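PDB 4O6R: aldehyde dehydrogenase from Burkholderia cenocepacia, which probably oxidises aldehydes to carboxylic acids with NAD(P)+ as cofactor, and binds AMP. Local coordinates for residues N32-S37 with G319-P324; T40-A45 with I184-T189; L96-P101 with N157-F162; G329-K334 with D338-Y343. All blocks are in the same frame, centred on the assembly; numbering follows the deposited sequence.

Contact 1: N32-S37 with G319-P324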
loop_
_atom_site.group_PDB
_atom_site.type_symbol
_atom_site.label_atom_id
_atom_site.label_comp_id
_atom_site.label_asym_id
_atom_site.label_seq_id
_atom_site.Cartn_x
_atom_site.Cartn_y
_atom_site.Cartn_z
ATOM N N ASN A 32 34.493 22.333 -23.071
ATOM C CA ASN A 32 34.323 21.111 -23.822
ATOM C C ASN A 32 35.461 20.164 -23.453
ATOM O O ASN A 32 36.606 20.444 -23.763
ATOM C CB ASN A 32 34.376 21.424 -25.315
ATOM C CG ASN A 32 34.184 20.191 -26.187
ATOM O OD1 ASN A 32 34.255 19.055 -25.715
ATOM N ND2 ASN A 32 33.910 20.423 -27.479
ATOM N N PRO A 33 35.154 19.032 -22.801
ATOM C CA PRO A 33 36.216 18.090 -22.405
ATOM C C PRO A 33 36.941 17.361 -23.540
ATOM O O PRO A 33 37.994 16.776 -23.305
ATOM C CB PRO A 33 35.501 17.122 -21.492
ATOM C CG PRO A 33 34.081 17.149 -21.949
ATOM C CD PRO A 33 33.812 18.512 -22.517
ATOM N N HIS A 34 36.456 17.447 -24.773
ATOM C CA HIS A 34 37.209 16.903 -25.913
ATOM C C HIS A 34 38.491 17.675 -26.210
ATOM O O HIS A 34 39.516 17.094 -26.620
ATOM C CB HIS A 34 36.320 16.818 -27.159
ATOM C CG HIS A 34 37.073 16.587 -28.426
ATOM N ND1 HIS A 34 37.679 15.387 -28.718
ATOM C CD2 HIS A 34 37.322 17.403 -29.480
ATOM C CE1 HIS A 34 38.276 15.473 -29.896
ATOM N NE2 HIS A 34 38.078 16.686 -30.376
ATOM N N ASP A 35 38.438 18.987 -26.008
ATOM C CA ASP A 35 39.572 19.849 -26.368
ATOM C C ASP A 35 39.888 21.005 -25.434
ATOM O O ASP A 35 40.743 21.811 -25.752
ATOM C CB ASP A 35 39.394 20.382 -27.791
ATOM C CG ASP A 35 38.145 21.214 -27.964
ATOM O OD1 ASP A 35 37.506 21.573 -26.969
ATOM O OD2 ASP A 35 37.789 21.483 -29.138
ATOM N N GLY A 36 39.211 21.101 -24.303
ATOM C CA GLY A 36 39.462 22.163 -23.336
ATOM C C GLY A 36 38.975 23.526 -23.777
ATOM O O GLY A 36 39.290 24.537 -23.140
ATOM N N SER A 37 38.206 23.582 -24.856
ATOM C CA SER A 37 37.790 24.873 -25.417
ATOM C C SER A 37 36.578 25.368 -24.633
ATOM O O SER A 37 35.874 24.597 -23.982
ATOM C CB SER A 37 37.497 24.761 -26.925
ATOM O OG SER A 37 36.352 23.962 -27.161
ATOM N N GLY A 319 37.502 8.311 -28.300
ATOM C CA GLY A 319 37.580 9.440 -29.211
ATOM C C GLY A 319 36.560 10.538 -29.012
ATOM O O GLY A 319 35.948 10.639 -27.958
ATOM N N ASN A 320 36.437 11.388 -30.036
ATOM C CA ASN A 320 35.536 12.532 -30.010
ATOM C C ASN A 320 34.113 12.093 -29.690
ATOM O O ASN A 320 33.571 11.237 -30.397
ATOM C CB ASN A 320 35.551 13.237 -31.366
ATOM C CG ASN A 320 34.960 14.621 -31.307
ATOM O OD1 ASN A 320 34.057 14.906 -30.520
ATOM N ND2 ASN A 320 35.472 15.507 -32.156
ATOM N N PRO A 321 33.500 12.684 -28.634
ATOM C CA PRO A 321 32.118 12.380 -28.283
ATOM C C PRO A 321 31.154 12.574 -29.448
ATOM O O PRO A 321 30.171 11.847 -29.556
ATOM C CB PRO A 321 31.803 13.401 -27.189
ATOM C CG PRO A 321 33.104 13.673 -26.555
ATOM C CD PRO A 321 34.095 13.634 -27.672
ATOM N N LEU A 322 31.436 13.526 -30.330
ATOM C CA LEU A 322 30.500 13.788 -31.422
ATOM C C LEU A 322 30.508 12.753 -32.560
ATOM O O LEU A 322 29.619 12.750 -33.391
ATOM C CB LEU A 322 30.668 15.218 -31.921
ATOM C CG LEU A 322 30.364 16.277 -30.835
ATOM C CD1 LEU A 322 30.185 17.670 -31.414
ATOM C CD2 LEU A 322 29.158 15.952 -29.955
ATOM N N ASP A 323 31.491 11.855 -32.568
ATOM C CA ASP A 323 31.579 10.765 -33.541
ATOM C C ASP A 323 30.746 9.547 -33.073
ATOM O O ASP A 323 31.031 8.978 -32.018
ATOM C CB ASP A 323 33.057 10.381 -33.702
ATOM C CG ASP A 323 33.303 9.369 -34.818
ATOM O OD1 ASP A 323 32.389 8.637 -35.232
ATOM O OD2 ASP A 323 34.453 9.326 -35.288
ATOM N N PRO A 324 29.718 9.150 -33.851
ATOM C CA PRO A 324 28.850 8.022 -33.495
ATOM C C PRO A 324 29.564 6.677 -33.370
ATOM O O PRO A 324 29.016 5.747 -32.775
ATOM C CB PRO A 324 27.808 7.959 -34.622
ATOM C CG PRO A 324 28.163 9.022 -35.597
ATOM C CD PRO A 324 29.342 9.803 -35.116
#
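Asn32 O is gripped by two backbone donors, Asp35 N and Gly36 N, and so closes the turn that presents His34 to Asn320. The shorter of these bonds is Gly36 N to Asn32 O at 2.7 Å. A second brace comes from the Asn32 side chain. Its OD1 accepts His34 N at 2.9 Å in an Asx turn, with the donor above the carbonyl plane. His34 CG is anti to the backbone N (chi1 166°), which carries the ring across to lie over the amide of Asn320. The two planes are only 17° apart, so the groups are stacked. Asn320 ND2 sits over the ring, offset toward its rim, and is 3.4 Å from His34 NE2. The angle there is poor, so this is face contact and not a hydrogen bond. The polar partner of the ring is Tyr371, whose OH is hydrogen-bonded to ND1. The amide is steadied from its own side: Asn320 OD1 accepts Leu322 N at 3.0 Å, again in an Asx turn. That turn lies within a type I turn from Asn320 to Asp323. Beside the stack, at the base of the histidine, Pro321 CD touches His34 CB at 3.9 Å. The contact joins the loop between strands 27-32 and 37-43 to the loop between helices 302-315 and 334-349. Helix 87-98 lies alongside both, with Leu96 touching Asn32, and Gln92 and Ser95 touching Leu322.

Contact 2: T40-A45 with I184-T189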
loop_
_atom_site.group_PDB
_atom_site.type_symbol
_atom_site.label_atom_id
_atom_site.label_comp_id
_atom_site.label_asym_id
_atom_site.label_seq_id
_atom_site.Cartn_x
_atom_site.Cartn_y
_atom_site.Cartn_z
ATOM N N THR A 40 30.927 28.253 -23.802
ATOM C CA THR A 40 30.233 29.493 -23.528
ATOM C C THR A 40 30.528 29.886 -22.099
ATOM O O THR A 40 31.088 29.098 -21.331
ATOM C CB THR A 40 28.698 29.322 -23.675
ATOM O OG1 THR A 40 28.039 30.571 -23.431
ATOM C CG2 THR A 40 28.131 28.247 -22.644
ATOM N N LYS A 41 30.117 31.096 -21.739
ATOM C CA LYS A 41 30.057 31.506 -20.346
ATOM C C LYS A 41 28.616 31.349 -19.881
ATOM O O LYS A 41 27.694 31.587 -20.661
ATOM C CB LYS A 41 30.499 32.985 -20.199
ATOM C CG LYS A 41 31.871 33.278 -20.790
ATOM C CD LYS A 41 32.287 34.732 -20.559
ATOM C CE LYS A 41 33.752 34.944 -20.895
ATOM N NZ LYS A 41 34.649 34.231 -19.938
ATOM N N ILE A 42 28.416 30.929 -18.630
ATOM C CA ILE A 42 27.082 30.931 -18.032
ATOM C C ILE A 42 27.012 31.958 -16.905
ATOM O O ILE A 42 28.026 32.308 -16.316
ATOM C CB ILE A 42 26.697 29.572 -17.411
ATOM C CG1 ILE A 42 27.784 29.070 -16.465
ATOM C CG2 ILE A 42 26.379 28.559 -18.502
ATOM C CD1 ILE A 42 27.262 28.176 -15.378
ATOM N N ALA A 43 25.814 32.424 -16.598
ATOM C CA ALA A 43 25.617 33.216 -15.406
ATOM C C ALA A 43 25.971 32.396 -14.144
ATOM O O ALA A 43 25.667 31.200 -14.061
ATOM C CB ALA A 43 24.199 33.745 -15.366
ATOM N N ALA A 44 26.666 33.030 -13.195
ATOM C CA ALA A 44 27.152 32.368 -11.970
ATOM C C ALA A 44 26.345 32.800 -10.743
ATOM O O ALA A 44 26.560 33.890 -10.181
ATOM C CB ALA A 44 28.622 32.687 -11.764
ATOM N N ALA A 45 25.422 31.951 -10.315
ATOM C CA ALA A 45 24.578 32.268 -9.161
ATOM C C ALA A 45 25.386 32.331 -7.882
ATOM O O ALA A 45 26.252 31.477 -7.632
ATOM C CB ALA A 45 23.458 31.242 -9.021
ATOM N N ILE A 184 30.038 22.767 -13.946
ATOM C CA ILE A 184 30.888 22.111 -14.955
ATOM C C ILE A 184 30.076 21.707 -16.192
ATOM O O ILE A 184 30.619 21.713 -17.311
ATOM C CB ILE A 184 31.591 20.833 -14.391
ATOM C CG1 ILE A 184 32.339 21.121 -13.081
ATOM C CG2 ILE A 184 32.559 20.247 -15.415
ATOM C CD1 ILE A 184 33.190 22.350 -13.131
ATOM N N THR A 185 28.810 21.312 -15.991
ATOM C CA THR A 185 27.973 20.780 -17.067
ATOM C C THR A 185 26.538 21.288 -16.932
ATOM O O THR A 185 25.625 20.502 -16.664
ATOM C CB THR A 185 27.915 19.234 -17.011
ATOM O OG1 THR A 185 27.406 18.812 -15.727
ATOM C CG2 THR A 185 29.266 18.642 -17.239
ATOM N N PRO A 186 26.328 22.609 -17.053
ATOM C CA PRO A 186 25.000 23.150 -16.716
ATOM C C PRO A 186 24.045 23.233 -17.904
ATOM O O PRO A 186 22.889 23.595 -17.746
ATOM C CB PRO A 186 25.327 24.573 -16.269
ATOM C CG PRO A 186 26.486 24.946 -17.135
ATOM C CD PRO A 186 27.330 23.684 -17.167
ATOM N N LEU A 187 24.535 22.964 -19.096
ATOM C CA LEU A 187 23.817 23.443 -20.282
ATOM C C LEU A 187 22.495 22.703 -20.577
ATOM O O LEU A 187 21.475 23.336 -20.893
ATOM C CB LEU A 187 24.742 23.437 -21.483
ATOM C CG LEU A 187 25.945 24.380 -21.352
ATOM C CD1 LEU A 187 26.854 24.248 -22.542
ATOM C CD2 LEU A 187 25.492 25.827 -21.199
ATOM N N SER A 188 22.485 21.383 -20.426
ATOM C CA SER A 188 21.274 20.616 -20.719
ATOM C C SER A 188 20.152 20.933 -19.714
ATOM O O SER A 188 18.978 20.955 -20.081
ATOM C CB SER A 188 21.616 19.120 -20.810
ATOM O OG SER A 188 21.985 18.619 -19.537
ATOM N N THR A 189 20.509 21.264 -18.472
ATOM C CA THR A 189 19.551 21.631 -17.456
ATOM C C THR A 189 18.816 22.928 -17.792
ATOM O O THR A 189 17.614 23.063 -17.579
ATOM C CB THR A 189 20.259 21.772 -16.093
ATOM O OG1 THR A 189 20.867 20.528 -15.768
ATOM C CG2 THR A 189 19.261 22.129 -15.005
#
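Ile42 makes the tight part of this contact by pressing two of its branches on Pro186. Its CD1 lies 3.8 Å from Pro186 CG, and its CG2 meets the same ring carbon at 3.9 Å. The first torsion of Ile42 (chi1 51°) puts CG1 between the backbone N and the carbonyl carbon and turns CG2 to the N side. Both branches can then face the segment 184-189. CG2 also reaches Leu187, meeting its CD2 at 3.9 Å. One methyl group thus bridges the proline and the leucine. All three residues are buried. Val30 of the paired strand 27-32 touches both Ile42 and Pro186, and Pro210 touches Ile42. The Thr40 side is nearer solvent: Thr40 is partly exposed and touches Leu187 alone across the contact. They meet tip to tip, with Thr40 CG2 3.9 Å from Leu187 CD2. The hydroxyl of Thr40 turns back on its own strand, where OG1 donates to Lys41 O at 3.0 Å. Lys41 is exposed, its CB directed away from segment 184-189, and its NZ forms a salt bridge with Asp29. The arrangement is a beta hairpin, strands 27-32 and 37-43, laid against the start of helix 187-199. That helix follows strand 176-180 in the parallel part of a nucleotide-binding domain. Lys180 at the end of that strand and Glu183 in the loop after it bind AMP, consistent with a Rossmann-like cofactor domain of the aldehyde dehydrogenase family.

Contact 3: L96-P101 with N157-F162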
loop_
_atom_site.group_PDB
_atom_site.type_symbol
_atom_site.label_atom_id
_atom_site.label_comp_id
_atom_site.label_asym_id
_atom_site.label_seq_id
_atom_site.Cartn_x
_atom_site.Cartn_y
_atom_site.Cartn_z
ATOM N N LEU A 96 28.346 17.534 -25.899
ATOM C CA LEU A 96 29.277 18.648 -26.031
ATOM C C LEU A 96 29.835 19.058 -24.664
ATOM O O LEU A 96 31.035 19.288 -24.518
ATOM C CB LEU A 96 28.566 19.835 -26.673
ATOM C CG LEU A 96 29.409 21.022 -27.107
ATOM C CD1 LEU A 96 30.293 20.680 -28.296
ATOM C CD2 LEU A 96 28.511 22.215 -27.439
ATOM N N ASP A 97 28.946 19.106 -23.683
ATOM C CA ASP A 97 29.216 19.611 -22.343
ATOM C C ASP A 97 29.882 18.561 -21.443
ATOM O O ASP A 97 30.758 18.870 -20.649
ATOM C CB ASP A 97 27.848 20.016 -21.740
ATOM C CG ASP A 97 27.958 20.960 -20.575
ATOM O OD1 ASP A 97 29.077 21.442 -20.283
ATOM O OD2 ASP A 97 26.904 21.225 -19.961
ATOM N N THR A 98 29.457 17.316 -21.555
ATOM C CA THR A 98 29.883 16.282 -20.616
ATOM C C THR A 98 30.994 15.384 -21.125
ATOM O O THR A 98 31.697 14.797 -20.330
ATOM C CB THR A 98 28.740 15.329 -20.281
ATOM O OG1 THR A 98 28.306 14.666 -21.478
ATOM C CG2 THR A 98 27.617 16.073 -19.650
ATOM N N GLY A 99 31.122 15.266 -22.450
ATOM C CA GLY A 99 31.998 14.283 -23.042
ATOM C C GLY A 99 31.377 12.913 -23.281
ATOM O O GLY A 99 32.048 12.043 -23.813
ATOM N N HIS A 100 30.131 12.683 -22.890
ATOM C CA HIS A 100 29.507 11.397 -23.144
ATOM C C HIS A 100 29.477 11.174 -24.640
ATOM O O HIS A 100 29.116 12.096 -25.364
ATOM C CB HIS A 100 28.078 11.374 -22.675
ATOM C CG HIS A 100 27.903 11.572 -21.200
ATOM N ND1 HIS A 100 26.665 11.529 -20.594
ATOM C CD2 HIS A 100 28.789 11.877 -20.226
ATOM C CE1 HIS A 100 26.795 11.778 -19.306
ATOM N NE2 HIS A 100 28.079 11.977 -19.049
ATOM N N PRO A 101 29.845 9.970 -25.109
ATOM C CA PRO A 101 29.675 9.676 -26.539
ATOM C C PRO A 101 28.242 9.969 -27.012
ATOM O O PRO A 101 27.270 9.644 -26.332
ATOM C CB PRO A 101 29.978 8.180 -26.621
ATOM C CG PRO A 101 30.976 7.952 -25.506
ATOM C CD PRO A 101 30.565 8.888 -24.409
ATOM N N ASN A 157 27.973 14.162 -13.647
ATOM C CA ASN A 157 28.174 12.914 -14.397
ATOM C C ASN A 157 26.987 12.468 -15.272
ATOM O O ASN A 157 27.206 11.917 -16.353
ATOM C CB ASN A 157 28.665 11.786 -13.499
ATOM C CG ASN A 157 27.738 11.490 -12.367
ATOM O OD1 ASN A 157 27.298 12.393 -11.676
ATOM N ND2 ASN A 157 27.462 10.226 -12.142
ATOM N N PHE A 158 25.756 12.767 -14.847
ATOM C CA PHE A 158 24.553 12.494 -15.637
ATOM C C PHE A 158 23.635 13.699 -15.495
ATOM O O PHE A 158 22.538 13.594 -14.970
ATOM C CB PHE A 158 23.836 11.238 -15.133
ATOM C CG PHE A 158 24.544 9.931 -15.433
ATOM C CD1 PHE A 158 24.624 9.457 -16.734
ATOM C CD2 PHE A 158 25.043 9.142 -14.408
ATOM C CE1 PHE A 158 25.213 8.238 -17.018
ATOM C CE2 PHE A 158 25.629 7.909 -14.674
ATOM C CZ PHE A 158 25.721 7.454 -15.979
ATOM N N PRO A 159 24.091 14.877 -15.938
ATOM C CA PRO A 159 23.314 16.070 -15.626
ATOM C C PRO A 159 21.917 16.068 -16.208
ATOM O O PRO A 159 20.981 16.481 -15.517
ATOM C CB PRO A 159 24.146 17.226 -16.180
ATOM C CG PRO A 159 25.211 16.620 -17.011
ATOM C CD PRO A 159 25.356 15.181 -16.627
ATOM N N LEU A 160 21.765 15.623 -17.443
ATOM C CA LEU A 160 20.430 15.598 -18.042
ATOM C C LEU A 160 19.540 14.619 -17.283
ATOM O O LEU A 160 18.438 14.961 -16.855
ATOM C CB LEU A 160 20.506 15.215 -19.518
ATOM C CG LEU A 160 19.202 15.141 -20.305
ATOM C CD1 LEU A 160 18.471 16.477 -20.258
ATOM C CD2 LEU A 160 19.472 14.721 -21.740
ATOM N N MET A 161 20.027 13.409 -17.063
ATOM C CA MET A 161 19.222 12.392 -16.379
ATOM C C MET A 161 18.837 12.842 -14.969
ATOM O O MET A 161 17.717 12.595 -14.521
ATOM C CB MET A 161 19.975 11.070 -16.338
ATOM C CG MET A 161 19.110 9.830 -16.414
ATOM S SD MET A 161 20.196 8.389 -16.591
ATOM C CE MET A 161 21.115 8.515 -15.032
ATOM N N PHE A 162 19.759 13.510 -14.286
ATOM C CA PHE A 162 19.486 13.980 -12.926
ATOM C C PHE A 162 18.372 14.995 -12.855
ATOM O O PHE A 162 17.709 15.068 -11.821
ATOM C CB PHE A 162 20.732 14.573 -12.252
ATOM C CG PHE A 162 21.757 13.551 -11.862
ATOM C CD1 PHE A 162 21.392 12.299 -11.460
ATOM C CD2 PHE A 162 23.090 13.878 -11.879
ATOM C CE1 PHE A 162 22.348 11.363 -11.117
ATOM C CE2 PHE A 162 24.037 12.971 -11.513
ATOM C CZ PHE A 162 23.677 11.711 -11.123
#
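His100 and Asn157 make the polar link, a weak hydrogen bond from the ring NE2 to the backbone O at 2.8 Å. The oxygen lies at the ring edge, near its plane, but the N-H points well off it, with an angle of 119°. Asn157 O has a second donor in Asn284 ND2. The other ring nitrogen, His100 ND1, is hydrogen-bonded to Asp109 OD2. His100 N donates almost straight to Thr98 OG1 at 3.0 Å, forming an ST turn at the end of helix 87-98. The same hydroxyl oxygen lies over one face of the imidazole, toward its rim, and is also bonded to Glu94 O. Apolar contact is carried by Thr98. Its chi1 of 62° sets OG1 between the backbone N and the carbonyl carbon and CG2 opposite the carbonyl carbon, which lets the oxygen serve the ST turn while the methyl meets Pro159. Thr98 CG2 lies 3.6 Å from Pro159 CG, at the first turn of helix 159-172. The aromatic pair is oblique. The rings of His100 and Phe158 have planes 70° apart, and His100 CE1 is 4.1 Å from Phe158 CD1. The chemistry implies a buried imidazole between a carboxylate and a peptide oxygen. If both nitrogens donate, the ring would be positively charged, which Asp109 would probably favour; the bond to Asn157 O is poorly aligned.

Contact 4: G329-K334 with D338-Y343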
loop_
_atom_site.group_PDB
_atom_site.type_symbol
_atom_site.label_atom_id
_atom_site.label_comp_id
_atom_site.label_asym_id
_atom_site.label_seq_id
_atom_site.Cartn_x
_atom_site.Cartn_y
_atom_site.Cartn_z
ATOM N N GLY A 329 34.298 8.368 -24.353
ATOM C CA GLY A 329 34.763 9.728 -24.476
ATOM C C GLY A 329 35.770 10.089 -23.418
ATOM O O GLY A 329 36.312 9.224 -22.713
ATOM N N PRO A 330 36.022 11.381 -23.282
ATOM C CA PRO A 330 36.936 11.832 -22.269
ATOM C C PRO A 330 36.239 11.917 -20.934
ATOM O O PRO A 330 35.009 11.863 -20.887
ATOM C CB PRO A 330 37.299 13.240 -22.752
ATOM C CG PRO A 330 36.062 13.708 -23.424
ATOM C CD PRO A 330 35.464 12.496 -24.063
ATOM N N LEU A 331 37.013 12.103 -19.873
ATOM C CA LEU A 331 36.456 12.480 -18.577
ATOM C C LEU A 331 35.943 13.911 -18.629
ATOM O O LEU A 331 36.309 14.675 -19.510
ATOM C CB LEU A 331 37.496 12.341 -17.479
ATOM C CG LEU A 331 38.169 10.972 -17.392
ATOM C CD1 LEU A 331 39.003 10.856 -16.134
ATOM C CD2 LEU A 331 37.156 9.862 -17.416
ATOM N N THR A 332 35.068 14.270 -17.704
ATOM C CA THR A 332 34.360 15.537 -17.815
ATOM C C THR A 332 35.252 16.787 -17.482
ATOM O O THR A 332 35.008 17.888 -17.998
ATOM C CB THR A 332 33.052 15.490 -16.997
ATOM O OG1 THR A 332 32.165 14.493 -17.550
ATOM C CG2 THR A 332 32.357 16.789 -17.020
ATOM N N SER A 333 36.285 16.629 -16.658
ATOM C CA SER A 333 37.116 17.771 -16.294
ATOM C C SER A 333 38.571 17.412 -16.157
ATOM O O SER A 333 38.912 16.269 -15.831
ATOM C CB SER A 333 36.643 18.381 -14.976
ATOM O OG SER A 333 37.060 17.562 -13.899
ATOM N N LYS A 334 39.420 18.408 -16.386
ATOM C CA LYS A 334 40.852 18.268 -16.202
ATOM C C LYS A 334 41.195 17.758 -14.793
ATOM O O LYS A 334 41.995 16.849 -14.626
ATOM C CB LYS A 334 41.543 19.606 -16.506
ATOM C CG LYS A 334 43.062 19.626 -16.353
ATOM C CD LYS A 334 43.718 18.491 -17.127
ATOM C CE LYS A 334 45.240 18.623 -17.168
ATOM N NZ LYS A 334 45.837 17.276 -17.437
ATOM N N ASP A 338 43.272 14.323 -13.799
ATOM C CA ASP A 338 44.498 14.304 -12.994
ATOM C C ASP A 338 44.355 13.380 -11.781
ATOM O O ASP A 338 45.280 12.674 -11.421
ATOM C CB ASP A 338 44.868 15.709 -12.565
ATOM C CG ASP A 338 45.353 16.556 -13.730
ATOM O OD1 ASP A 338 45.674 16.003 -14.805
ATOM O OD2 ASP A 338 45.382 17.781 -13.568
ATOM N N ARG A 339 43.169 13.364 -11.187
ATOM C CA ARG A 339 42.876 12.489 -10.068
ATOM C C ARG A 339 43.000 11.007 -10.500
ATOM O O ARG A 339 43.557 10.187 -9.784
ATOM C CB ARG A 339 41.470 12.783 -9.600
ATOM C CG ARG A 339 41.127 12.319 -8.214
ATOM C CD ARG A 339 40.990 13.488 -7.209
ATOM N NE ARG A 339 41.705 13.020 -6.030
ATOM C CZ ARG A 339 41.249 12.082 -5.206
ATOM N NH1 ARG A 339 40.013 11.602 -5.336
ATOM N NH2 ARG A 339 42.019 11.666 -4.209
ATOM N N VAL A 340 42.503 10.675 -11.678
ATOM C CA VAL A 340 42.514 9.275 -12.113
ATOM C C VAL A 340 43.954 8.868 -12.443
ATOM O O VAL A 340 44.389 7.781 -12.078
ATOM C CB VAL A 340 41.545 9.040 -13.296
ATOM C CG1 VAL A 340 41.707 7.637 -13.871
ATOM C CG2 VAL A 340 40.110 9.279 -12.839
ATOM N N LEU A 341 44.712 9.754 -13.090
ATOM C CA LEU A 341 46.093 9.444 -13.388
ATOM C C LEU A 341 46.894 9.272 -12.081
ATOM O O LEU A 341 47.725 8.356 -11.957
ATOM C CB LEU A 341 46.709 10.517 -14.307
ATOM C CG LEU A 341 46.083 10.594 -15.701
ATOM C CD1 LEU A 341 46.689 11.721 -16.556
ATOM C CD2 LEU A 341 46.218 9.251 -16.393
ATOM N N SER A 342 46.603 10.105 -11.086
ATOM C CA SER A 342 47.258 9.973 -9.779
ATOM C C SER A 342 46.967 8.583 -9.138
ATOM O O SER A 342 47.864 7.977 -8.543
ATOM C CB SER A 342 46.828 11.121 -8.870
ATOM O OG SER A 342 47.346 10.963 -7.548
ATOM N N TYR A 343 45.735 8.076 -9.298
ATOM C CA TYR A 343 45.375 6.766 -8.764
ATOM C C TYR A 343 46.071 5.623 -9.506
ATOM O O TYR A 343 46.372 4.604 -8.892
ATOM C CB TYR A 343 43.872 6.546 -8.723
ATOM C CG TYR A 343 43.197 7.073 -7.476
ATOM C CD1 TYR A 343 43.503 6.533 -6.238
ATOM C CD2 TYR A 343 42.270 8.118 -7.525
ATOM C CE1 TYR A 343 42.891 6.980 -5.083
ATOM C CE2 TYR A 343 41.652 8.592 -6.372
ATOM C CZ TYR A 343 41.961 7.991 -5.150
ATOM O OH TYR A 343 41.403 8.399 -3.960
#
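The carboxylate of Asp338 is met by Lys334, whose NZ approaches OD1 on the syn side, 15° out of the carboxylate plane. This salt bridge is 2.9 Å long between Lys334 NZ and Asp338 OD1. A second flat group lies one residue on. One face of the Arg339 guanidinium carries Tyr343 CE2, 3.4 Å above its plane and toward its rim. Arg339 NH2 also makes a weak bond to Tyr343 OH, which has a further partner in Glu389. Lys334 gets to the aspartate by a bend. Its chain leaves opposite the backbone N and folds at chi2 (52°), which lays CD and CE beside the carboxylate. The backbones are joined as well: Asp338 N donates to Lys334 O at 2.9 Å. Salt bridge and backbone bond therefore link the same two residues, four apart on one helix. Lys334 is exposed, so the ion pair lies at the surface. The inner side is apolar. Leu331 CD1 touches Val340 CG2 at 3.8 Å, and both residues are buried. This ties the loop before the helix to its second turn. Ser333, between the loop and the helix, is the N-cap, and its OG is bonded to His336 N. The serine N-cap is typical of a helix start; the i to i+4 lysine-aspartate pair is common on exposed helix surfaces and here staples the first two turns.

In the fold
Contact 3 is nested within the chain loop closed by contact 2, and contact 2 within that closed by contact 1; contact 4 follows them along the chain. Centres of neighbouring contacts are about 12 to 18 Å apart, and contacts 2 and 4 are farthest separated at about 21 Å. The hairpin of strands 27-32 and 37-43 serves contacts 1 and 2. In contact 3, the end of helix 87-98 and the residue after it touch the other three: Asp97 bonds to Leu187, Thr98 to Thr332, and Gly99 packs on Pro321. The loop between helices 302-315 and 334-349 serves contacts 1 and 4. Together they join the N-terminal hairpin and the AMP-binding region to the later part of the chain.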